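Local coordinates for thermostable monoacylglycerol lipase (Bacillus, PDB 4LHE), which catalyses the hydrolysis of monoacylglycerols to glycerol and free fatty acids, as a thermostable lipase of the alpha/beta hydrolase fold, at residues Leu24-Phe29 and Gly100-Tyr105; His71-Ser76 and Thr164-Gln169; Pro53-His58 and Leu96-Thr101. All blocks are in the same frame, centred on the assembly; numbering follows the deposited sequence.

Contact 1. Residues Leu24-Phe29 and Gly100-Tyr105; sequences LLVHGF and GTLTLY. With SO4 (sulfate ion), chain D.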
loop_
_atom_site.group_PDB
_atom_site.type_symbol
_atom_site.label_atom_id
_atom_site.label_comp_id
_atom_site.label_asym_id
_atom_site.label_seq_id
_atom_site.Cartn_x
_atom_site.Cartn_y
_atom_site.Cartn_z
ATOM N N LEU A 24 10.535 -0.081 3.080
ATOM C CA LEU A 24 9.714 0.928 2.404
ATOM C C LEU A 24 8.253 0.601 2.715
ATOM O O LEU A 24 7.824 -0.545 2.502
ATOM C CB LEU A 24 9.935 0.820 0.890
ATOM C CG LEU A 24 9.188 1.803 -0.002
ATOM C CD1 LEU A 24 9.669 3.176 0.286
ATOM C CD2 LEU A 24 9.394 1.468 -1.487
ATOM N N LEU A 25 7.492 1.578 3.216
ATOM C CA LEU A 25 6.063 1.353 3.493
ATOM C C LEU A 25 5.153 2.213 2.610
ATOM O O LEU A 25 5.311 3.435 2.549
ATOM C CB LEU A 25 5.747 1.626 4.963
ATOM C CG LEU A 25 6.481 0.774 6.002
ATOM C CD1 LEU A 25 7.786 1.436 6.406
ATOM C CD2 LEU A 25 5.603 0.565 7.231
ATOM N N VAL A 26 4.204 1.581 1.930
ATOM C CA VAL A 26 3.410 2.296 0.941
ATOM C C VAL A 26 1.943 2.357 1.341
ATOM O O VAL A 26 1.269 1.321 1.395
ATOM C CB VAL A 26 3.554 1.673 -0.456
ATOM C CG1 VAL A 26 3.043 2.650 -1.519
ATOM C CG2 VAL A 26 5.032 1.322 -0.743
ATOM N N HIS A 27 1.449 3.571 1.607
ATOM C CA HIS A 27 0.044 3.756 1.992
ATOM C C HIS A 27 -0.871 3.590 0.784
ATOM O O HIS A 27 -0.383 3.419 -0.340
ATOM C CB HIS A 27 -0.195 5.092 2.722
ATOM C CG HIS A 27 -0.024 6.325 1.871
ATOM N ND1 HIS A 27 -1.027 6.812 1.057
ATOM C CD2 HIS A 27 1.004 7.197 1.759
ATOM C CE1 HIS A 27 -0.611 7.922 0.468
ATOM N NE2 HIS A 27 0.615 8.182 0.876
ATOM N N GLY A 28 -2.187 3.620 1.011
ATOM C CA GLY A 28 -3.143 3.300 -0.037
ATOM C C GLY A 28 -3.728 4.468 -0.827
ATOM O O GLY A 28 -3.326 5.613 -0.655
ATOM N N PHE A 29 -4.706 4.151 -1.676
ATOM C CA PHE A 29 -5.316 5.076 -2.647
ATOM C C PHE A 29 -6.068 6.245 -2.019
ATOM O O PHE A 29 -5.861 7.391 -2.391
ATOM C CB PHE A 29 -6.246 4.273 -3.562
ATOM C CG PHE A 29 -7.055 5.099 -4.538
ATOM C CD1 PHE A 29 -6.485 5.576 -5.717
ATOM C CD2 PHE A 29 -8.409 5.336 -4.306
ATOM C CE1 PHE A 29 -7.241 6.295 -6.636
ATOM C CE2 PHE A 29 -9.173 6.060 -5.218
ATOM C CZ PHE A 29 -8.589 6.540 -6.384
ATOM N N GLY A 100 -0.193 -1.921 -1.542
ATOM C CA GLY A 100 0.139 -3.308 -1.852
ATOM C C GLY A 100 0.271 -3.545 -3.343
ATOM O O GLY A 100 1.098 -4.344 -3.787
ATOM N N THR A 101 -0.541 -2.847 -4.129
ATOM C CA THR A 101 -0.410 -2.925 -5.576
ATOM C C THR A 101 0.945 -2.343 -5.991
ATOM O O THR A 101 1.635 -2.886 -6.866
ATOM C CB THR A 101 -1.541 -2.153 -6.274
ATOM O OG1 THR A 101 -2.810 -2.606 -5.777
ATOM C CG2 THR A 101 -1.481 -2.367 -7.777
ATOM N N LEU A 102 1.319 -1.241 -5.348
ATOM C CA LEU A 102 2.542 -0.514 -5.677
ATOM C C LEU A 102 3.760 -1.263 -5.199
ATOM O O LEU A 102 4.851 -1.091 -5.742
ATOM C CB LEU A 102 2.505 0.873 -5.041
ATOM C CG LEU A 102 1.590 1.846 -5.784
ATOM C CD1 LEU A 102 1.321 3.057 -4.926
ATOM C CD2 LEU A 102 2.282 2.249 -7.104
ATOM N N THR A 103 3.564 -2.079 -4.161
ATOM C CA THR A 103 4.608 -2.948 -3.647
ATOM C C THR A 103 4.878 -4.055 -4.665
ATOM O O THR A 103 6.038 -4.342 -4.998
ATOM C CB THR A 103 4.194 -3.561 -2.295
ATOM O OG1 THR A 103 4.190 -2.531 -1.300
ATOM C CG2 THR A 103 5.176 -4.664 -1.878
ATOM N N LEU A 104 3.804 -4.672 -5.155
ATOM C CA LEU A 104 3.906 -5.684 -6.195
ATOM C C LEU A 104 4.578 -5.099 -7.416
ATOM O O LEU A 104 5.479 -5.710 -7.983
ATOM C CB LEU A 104 2.521 -6.191 -6.567
ATOM C CG LEU A 104 1.811 -6.928 -5.434
ATOM C CD1 LEU A 104 0.321 -6.959 -5.710
ATOM C CD2 LEU A 104 2.362 -8.356 -5.267
ATOM N N TYR A 105 4.144 -3.898 -7.796
ATOM C CA TYR A 105 4.668 -3.203 -8.972
ATOM C C TYR A 105 6.173 -3.054 -8.884
ATOM O O TYR A 105 6.894 -3.377 -9.831
ATOM C CB TYR A 105 4.024 -1.815 -9.070
ATOM C CG TYR A 105 4.375 -1.024 -10.313
ATOM C CD1 TYR A 105 3.544 -1.054 -11.421
ATOM C CD2 TYR A 105 5.518 -0.229 -10.373
ATOM C CE1 TYR A 105 3.838 -0.327 -12.563
ATOM C CE2 TYR A 105 5.825 0.499 -11.515
ATOM C CZ TYR A 105 4.972 0.448 -12.603
ATOM O OH TYR A 105 5.245 1.164 -13.750
HETATM S S SO4 D . -7.118 2.046 -0.037
HETATM O O1 SO4 D . -7.532 3.436 -0.208
HETATM O O2 SO4 D . -6.472 1.880 1.283
HETATM O O3 SO4 D . -8.299 1.184 -0.090
HETATM O O4 SO4 D . -6.223 1.710 -1.147
#
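Val26, the last residue of strand 21-26, sets its two methyl groups on the helix 98-109 at neighbouring residues. CG1 of Val26 lies 3.8 Å from CD1 of Leu102 and 4.0 Å from CB of the same leucine, with the two side chains roughly perpendicular, so that one methyl rests against both the root and one branch of Leu102. CG1 reaches that spot because it is anti to the backbone N (chi1 -164°), which leaves CG2 on the N side, where it comes within 4.0 Å of OG1 of Thr103 as the two side chains pass alongside, running opposite ways. Backbones approach most closely at Val26 and Gly100, whose CA atoms are 7.1 Å apart.

Polar bonding runs within each segment or beyond it. OG1 of Thr103 is hydrogen-bonded to Gly99 O, one turn back in its own helix, so the hydroxyl facing the valine is already satisfied. ND1 of His27 donates to Gly28 O at 3.1 Å, on a lone pair and in the carbonyl plane, though the bond is bent (142°) and the oxygen tilted from the ring plane; its NE2 is bonded to Leu55 N. Both ring nitrogens are thus engaged, which should limit turning of the imidazole.

The sulfate, probably from the crystallisation liquor, sits beyond the strand end. Phe29 N donates to its O4 at 2.9 Å and 158°, and a side chain on Gly28 would collide with the ion.

No hydrogen bond joins the two segments: the contact between them is van der Waals only, mostly methyl on methyl, while the backbone N-H of Phe29 is left turned to an anion, consistent with a contribution to the oxyanion hole.

Contact 2. Residues His71-Ser76 and Thr164-Gln169; sequences HDWVAS and TASLLQ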
loop_
_atom_site.group_PDB
_atom_site.type_symbol
_atom_site.label_atom_id
_atom_site.label_comp_id
_atom_site.label_asym_id
_atom_site.label_seq_id
_atom_site.Cartn_x
_atom_site.Cartn_y
_atom_site.Cartn_z
ATOM N N HIS A 71 1.318 7.205 -12.704
ATOM C CA HIS A 71 2.746 7.431 -12.926
ATOM C C HIS A 71 3.360 8.318 -11.836
ATOM O O HIS A 71 4.529 8.128 -11.455
ATOM C CB HIS A 71 3.004 8.007 -14.325
ATOM C CG HIS A 71 2.610 7.082 -15.439
ATOM N ND1 HIS A 71 3.105 5.798 -15.552
ATOM C CD2 HIS A 71 1.773 7.256 -16.491
ATOM C CE1 HIS A 71 2.580 5.218 -16.618
ATOM N NE2 HIS A 71 1.765 6.078 -17.202
ATOM N N ASP A 72 2.582 9.273 -11.328
ATOM C CA ASP A 72 3.047 10.110 -10.221
ATOM C C ASP A 72 3.238 9.292 -8.927
ATOM O O ASP A 72 4.202 9.496 -8.186
ATOM C CB ASP A 72 2.069 11.274 -9.964
ATOM C CG ASP A 72 2.044 12.299 -11.102
ATOM O OD1 ASP A 72 3.105 12.580 -11.693
ATOM O OD2 ASP A 72 0.953 12.835 -11.396
ATOM N N TRP A 73 2.302 8.383 -8.665
ATOM C CA TRP A 73 2.319 7.560 -7.457
ATOM C C TRP A 73 3.478 6.587 -7.511
ATOM O O TRP A 73 4.200 6.409 -6.519
ATOM C CB TRP A 73 0.989 6.804 -7.297
ATOM C CG TRP A 73 -0.214 7.714 -7.392
ATOM C CD1 TRP A 73 -0.271 9.041 -7.058
ATOM C CD2 TRP A 73 -1.523 7.361 -7.864
ATOM N NE1 TRP A 73 -1.538 9.532 -7.300
ATOM C CE2 TRP A 73 -2.320 8.520 -7.796
ATOM C CE3 TRP A 73 -2.094 6.177 -8.337
ATOM C CZ2 TRP A 73 -3.663 8.525 -8.176
ATOM C CZ3 TRP A 73 -3.429 6.191 -8.731
ATOM C CH2 TRP A 73 -4.190 7.354 -8.647
ATOM N N VAL A 74 3.672 5.975 -8.678
ATOM C CA VAL A 74 4.851 5.137 -8.909
ATOM C C VAL A 74 6.134 5.919 -8.680
ATOM O O VAL A 74 7.084 5.416 -8.058
ATOM C CB VAL A 74 4.845 4.505 -10.323
ATOM C CG1 VAL A 74 6.228 3.931 -10.671
ATOM C CG2 VAL A 74 3.790 3.428 -10.380
ATOM N N ALA A 75 6.164 7.158 -9.169
ATOM C CA ALA A 75 7.339 7.989 -8.980
ATOM C C ALA A 75 7.605 8.237 -7.491
ATOM O O ALA A 75 8.751 8.178 -7.062
ATOM C CB ALA A 75 7.214 9.293 -9.745
ATOM N N SER A 76 6.555 8.500 -6.707
ATOM C CA SER A 76 6.715 8.710 -5.261
ATOM C C SER A 76 7.333 7.497 -4.609
ATOM O O SER A 76 8.200 7.627 -3.756
ATOM C CB SER A 76 5.364 8.958 -4.584
ATOM O OG SER A 76 4.782 10.161 -5.015
ATOM N N THR A 164 -13.016 10.728 -9.992
ATOM C CA THR A 164 -13.253 9.533 -10.779
ATOM C C THR A 164 -12.161 9.394 -11.817
ATOM O O THR A 164 -11.894 8.299 -12.315
ATOM C CB THR A 164 -14.672 9.505 -11.397
ATOM O OG1 THR A 164 -14.760 10.450 -12.463
ATOM C CG2 THR A 164 -15.687 9.862 -10.358
ATOM N N ALA A 165 -11.504 10.507 -12.120
ATOM C CA ALA A 165 -10.319 10.467 -12.958
ATOM C C ALA A 165 -9.241 9.607 -12.280
ATOM O O ALA A 165 -8.476 8.916 -12.957
ATOM C CB ALA A 165 -9.804 11.867 -13.194
ATOM N N SER A 166 -9.181 9.666 -10.945
ATOM C CA SER A 166 -8.199 8.894 -10.170
ATOM C C SER A 166 -8.515 7.411 -10.191
ATOM O O SER A 166 -7.613 6.573 -10.234
ATOM C CB SER A 166 -8.144 9.386 -8.714
ATOM O OG SER A 166 -7.502 10.642 -8.628
ATOM N N LEU A 167 -9.798 7.081 -10.141
ATOM C CA LEU A 167 -10.206 5.685 -10.224
ATOM C C LEU A 167 -9.753 5.051 -11.525
ATOM O O LEU A 167 -9.325 3.902 -11.532
ATOM C CB LEU A 167 -11.714 5.553 -10.056
ATOM C CG LEU A 167 -12.182 5.826 -8.632
ATOM C CD1 LEU A 167 -13.689 5.863 -8.580
ATOM C CD2 LEU A 167 -11.654 4.749 -7.706
ATOM N N LEU A 168 -9.842 5.805 -12.622
ATOM C CA LEU A 168 -9.381 5.326 -13.919
ATOM C C LEU A 168 -7.901 4.989 -13.827
ATOM O O LEU A 168 -7.458 3.940 -14.324
ATOM C CB LEU A 168 -9.600 6.390 -15.005
ATOM C CG LEU A 168 -10.883 6.416 -15.842
ATOM C CD1 LEU A 168 -11.680 5.129 -15.723
ATOM C CD2 LEU A 168 -11.745 7.616 -15.510
ATOM N N GLN A 169 -7.143 5.881 -13.185
ATOM C CA GLN A 169 -5.696 5.714 -13.044
ATOM C C GLN A 169 -5.382 4.461 -12.241
ATOM O O GLN A 169 -4.479 3.687 -12.594
ATOM C CB GLN A 169 -5.081 6.941 -12.364
ATOM C CG GLN A 169 -5.097 8.204 -13.219
ATOM C CD GLN A 169 -4.069 8.170 -14.335
ATOM O OE1 GLN A 169 -3.040 7.508 -14.222
ATOM N NE2 GLN A 169 -4.339 8.898 -15.423
#
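Trp73 contributes the largest share of this interface, laying the six-membered end of its indole against helix 164-179. Its CH2 atom is 3.8 Å from CB of Gln169, and CZ3 is 4.1 Å from the same CB; the approach is oblique to the ring. In Gln169, next in buried area, CB is presented by the backbone, and the bend at chi2 (-74°) turns the amide off toward Phe70, its plane standing 87° from the indole. OE1 of that amide is hydrogen-bonded to Phe70 N, at the start of helix 70-87, so one glutamine supplies apolar contact through CB and a polar tie through its end. Ser166 takes the ring at its edge: the carbonyl O lies in the ring plane, 3.9 Å from CH2 of Trp73. These spacings mark van der Waals contact, whereas the hydroxyl OG of Ser166, 4.4 Å from CZ2 of the indole, makes a looser approach. Around the indole, His58 meets it edge-to-face and Met98 touches it. The pairing joins a core helix of the alpha/beta hydrolase fold to a helix in the insertion between strands 115-119 and 188-193, the place where lipases of this family commonly carry their cap.

Contact 3. Residues Pro53-His58 and Leu96-Thr101; sequences PRLKGH and LSMGGT. With SO4 (sulfate ion), chain D.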
loop_
_atom_site.group_PDB
_atom_site.type_symbol
_atom_site.label_atom_id
_atom_site.label_comp_id
_atom_site.label_asym_id
_atom_site.label_seq_id
_atom_site.Cartn_x
_atom_site.Cartn_y
_atom_site.Cartn_z
ATOM N N PRO A 53 6.941 7.304 2.506
ATOM C CA PRO A 53 6.656 8.491 1.687
ATOM C C PRO A 53 5.173 8.816 1.666
ATOM O O PRO A 53 4.340 7.945 1.962
ATOM C CB PRO A 53 7.124 8.075 0.277
ATOM C CG PRO A 53 7.030 6.562 0.268
ATOM C CD PRO A 53 7.386 6.152 1.695
ATOM N N ARG A 54 4.863 10.066 1.337
ATOM C CA ARG A 54 3.494 10.518 1.124
ATOM C C ARG A 54 3.297 10.528 -0.385
ATOM O O ARG A 54 4.006 11.251 -1.092
ATOM C CB ARG A 54 3.328 11.941 1.691
ATOM C CG ARG A 54 1.958 12.593 1.448
ATOM C CD ARG A 54 1.883 14.003 2.082
ATOM N NE ARG A 54 2.781 14.968 1.439
ATOM C CZ ARG A 54 2.560 15.508 0.241
ATOM N NH1 ARG A 54 1.486 15.153 -0.460
ATOM N NH2 ARG A 54 3.422 16.378 -0.273
ATOM N N LEU A 55 2.388 9.701 -0.900
ATOM C CA LEU A 55 2.208 9.628 -2.353
ATOM C C LEU A 55 1.714 10.969 -2.894
ATOM O O LEU A 55 0.841 11.600 -2.280
ATOM C CB LEU A 55 1.213 8.526 -2.738
ATOM C CG LEU A 55 1.606 7.101 -2.375
ATOM C CD1 LEU A 55 0.568 6.117 -2.847
ATOM C CD2 LEU A 55 2.973 6.772 -2.932
ATOM N N LYS A 56 2.258 11.402 -4.037
ATOM C CA LYS A 56 1.798 12.646 -4.666
ATOM C C LYS A 56 0.269 12.716 -4.749
ATOM O O LYS A 56 -0.392 11.752 -5.151
ATOM C CB LYS A 56 2.404 12.845 -6.057
ATOM C CG LYS A 56 2.205 14.275 -6.565
ATOM C CD LYS A 56 2.899 14.529 -7.889
ATOM C CE LYS A 56 3.012 16.030 -8.135
ATOM N NZ LYS A 56 3.498 16.362 -9.508
ATOM N N GLY A 57 -0.289 13.853 -4.335
ATOM C CA GLY A 57 -1.718 14.070 -4.448
ATOM C C GLY A 57 -2.490 13.575 -3.234
ATOM O O GLY A 57 -3.702 13.796 -3.133
ATOM N N HIS A 58 -1.783 12.907 -2.323
ATOM C CA HIS A 58 -2.384 12.341 -1.124
ATOM C C HIS A 58 -2.044 13.172 0.113
ATOM O O HIS A 58 -0.976 13.805 0.185
ATOM C CB HIS A 58 -1.931 10.889 -0.942
ATOM C CG HIS A 58 -2.426 9.977 -2.015
ATOM N ND1 HIS A 58 -1.975 10.046 -3.312
ATOM C CD2 HIS A 58 -3.364 8.994 -1.996
ATOM C CE1 HIS A 58 -2.591 9.135 -4.045
ATOM N NE2 HIS A 58 -3.438 8.482 -3.266
ATOM N N LEU A 96 -0.326 -1.120 2.093
ATOM C CA LEU A 96 -1.738 -1.411 2.278
ATOM C C LEU A 96 -2.563 -1.145 1.016
ATOM O O LEU A 96 -2.471 -0.069 0.423
ATOM C CB LEU A 96 -2.280 -0.557 3.423
ATOM C CG LEU A 96 -3.782 -0.628 3.668
ATOM C CD1 LEU A 96 -4.177 -2.026 4.156
ATOM C CD2 LEU A 96 -4.172 0.445 4.679
ATOM N N SER A 97 -3.377 -2.119 0.617
ATOM C CA SER A 97 -4.304 -1.929 -0.494
ATOM C C SER A 97 -3.469 -1.380 -1.655
ATOM O O SER A 97 -2.371 -1.904 -1.892
ATOM C CB SER A 97 -5.451 -1.019 -0.084
ATOM O OG SER A 97 -6.479 -1.059 -1.072
ATOM N N MET A 98 -3.929 -0.339 -2.365
ATOM C CA MET A 98 -3.082 0.269 -3.409
ATOM C C MET A 98 -1.577 0.334 -3.098
ATOM O O MET A 98 -0.730 0.249 -3.996
ATOM C CB MET A 98 -3.558 1.652 -3.884
ATOM C CG MET A 98 -2.855 2.094 -5.179
ATOM S SD MET A 98 -3.149 3.769 -5.810
ATOM C CE MET A 98 -2.218 4.733 -4.639
ATOM N N GLY A 99 -1.233 0.487 -1.827
ATOM C CA GLY A 99 0.181 0.457 -1.464
ATOM C C GLY A 99 0.707 -0.949 -1.663
ATOM O O GLY A 99 1.909 -1.165 -1.919
ATOM N N GLY A 100 -0.193 -1.921 -1.542
ATOM C CA GLY A 100 0.139 -3.308 -1.852
ATOM C C GLY A 100 0.271 -3.545 -3.343
ATOM O O GLY A 100 1.098 -4.344 -3.787
ATOM N N THR A 101 -0.541 -2.847 -4.129
ATOM C CA THR A 101 -0.410 -2.925 -5.576
ATOM C C THR A 101 0.945 -2.343 -5.991
ATOM O O THR A 101 1.635 -2.886 -6.866
ATOM C CB THR A 101 -1.541 -2.153 -6.274
ATOM O OG1 THR A 101 -2.810 -2.606 -5.777
ATOM C CG2 THR A 101 -1.481 -2.367 -7.777
HETATM S S SO4 D . -7.118 2.046 -0.037
HETATM O O1 SO4 D . -7.532 3.436 -0.208
HETATM O O2 SO4 D . -6.472 1.880 1.283
HETATM O O3 SO4 D . -8.299 1.184 -0.090
HETATM O O4 SO4 D . -6.223 1.710 -1.147
#
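Met98 reaches across to Leu55 and His58 with its terminal methyl. Leu96, the last residue of strand 90-96, leads into a sharp turn, Gly99 N bonding back to Leu96 O. Ser97 follows, with phi 51° and psi -134°, a strained conformation between strand and helix. That geometry and the sequence fit the nucleophile elbow of alpha/beta hydrolases, and Ser97 is probably the nucleophile, with His226 close by. Its OG donates to O4 of the sulfate at 2.8 Å.

Met98 opens the helix. Its N points to the same O4 at 3.3 Å, a weak bond, as an oxyanion-hole N-H might. Its side chain runs off toward the 53-58 loop and, bent at chi3 (73°), places CE 3.6 Å from CD1 of Leu55 and 4.2 Å from NE2 of His58, approaching the imidazole obliquely. The ring is held from its other nitrogen: ND1 donates to Lys56 O at 3.0 Å, the oxygen lying in the ring plane while the donor stands above the carbonyl plane. NE2 makes a weak bond to Phe29 O. Replacing His58 by an alanine is likely to leave Lys56 O without its imidazole donor and to open a gap beside CE of Met98. The backbone of His58 closes a type II turn from Leu55, with Gly57 at angles that call for glycine, and its O receives NH1 of Arg54 at 2.9 Å, in the guanidinium plane.

A CB on Gly99 would be crowded by Leu96 N, at 3.0 Å; this is the second glycine of the GxSxG pattern. Two residues further on, Thr101 rests its side chain on Leu173 and Thr177 of helix 164-179.

From the N terminus, strand 21-26 and the turn after it supply the first half of contact 1, the loop 53-58 that of contact 3, and helix 70-87 that of contact 2. The strand-to-helix turn and the start of helix 98-109 close contact 3 at 96-101, and the helix closes contact 1 at 100-105, so contact 3 lies essentially within the loop of contact 1, sharing Gly100 and Thr101. Contact 2 closes only at 164-169, crossing both. Probable hydrogen bonds (Val26 O to Leu96 N and Ser76 OG to Lys56 N, both 3.0 Å) and packing (Phe29 CE1 on Ser166 O, 3.6 Å) tie together central strands, helices 70-87 and 98-109, the sulfate site and helix 164-179.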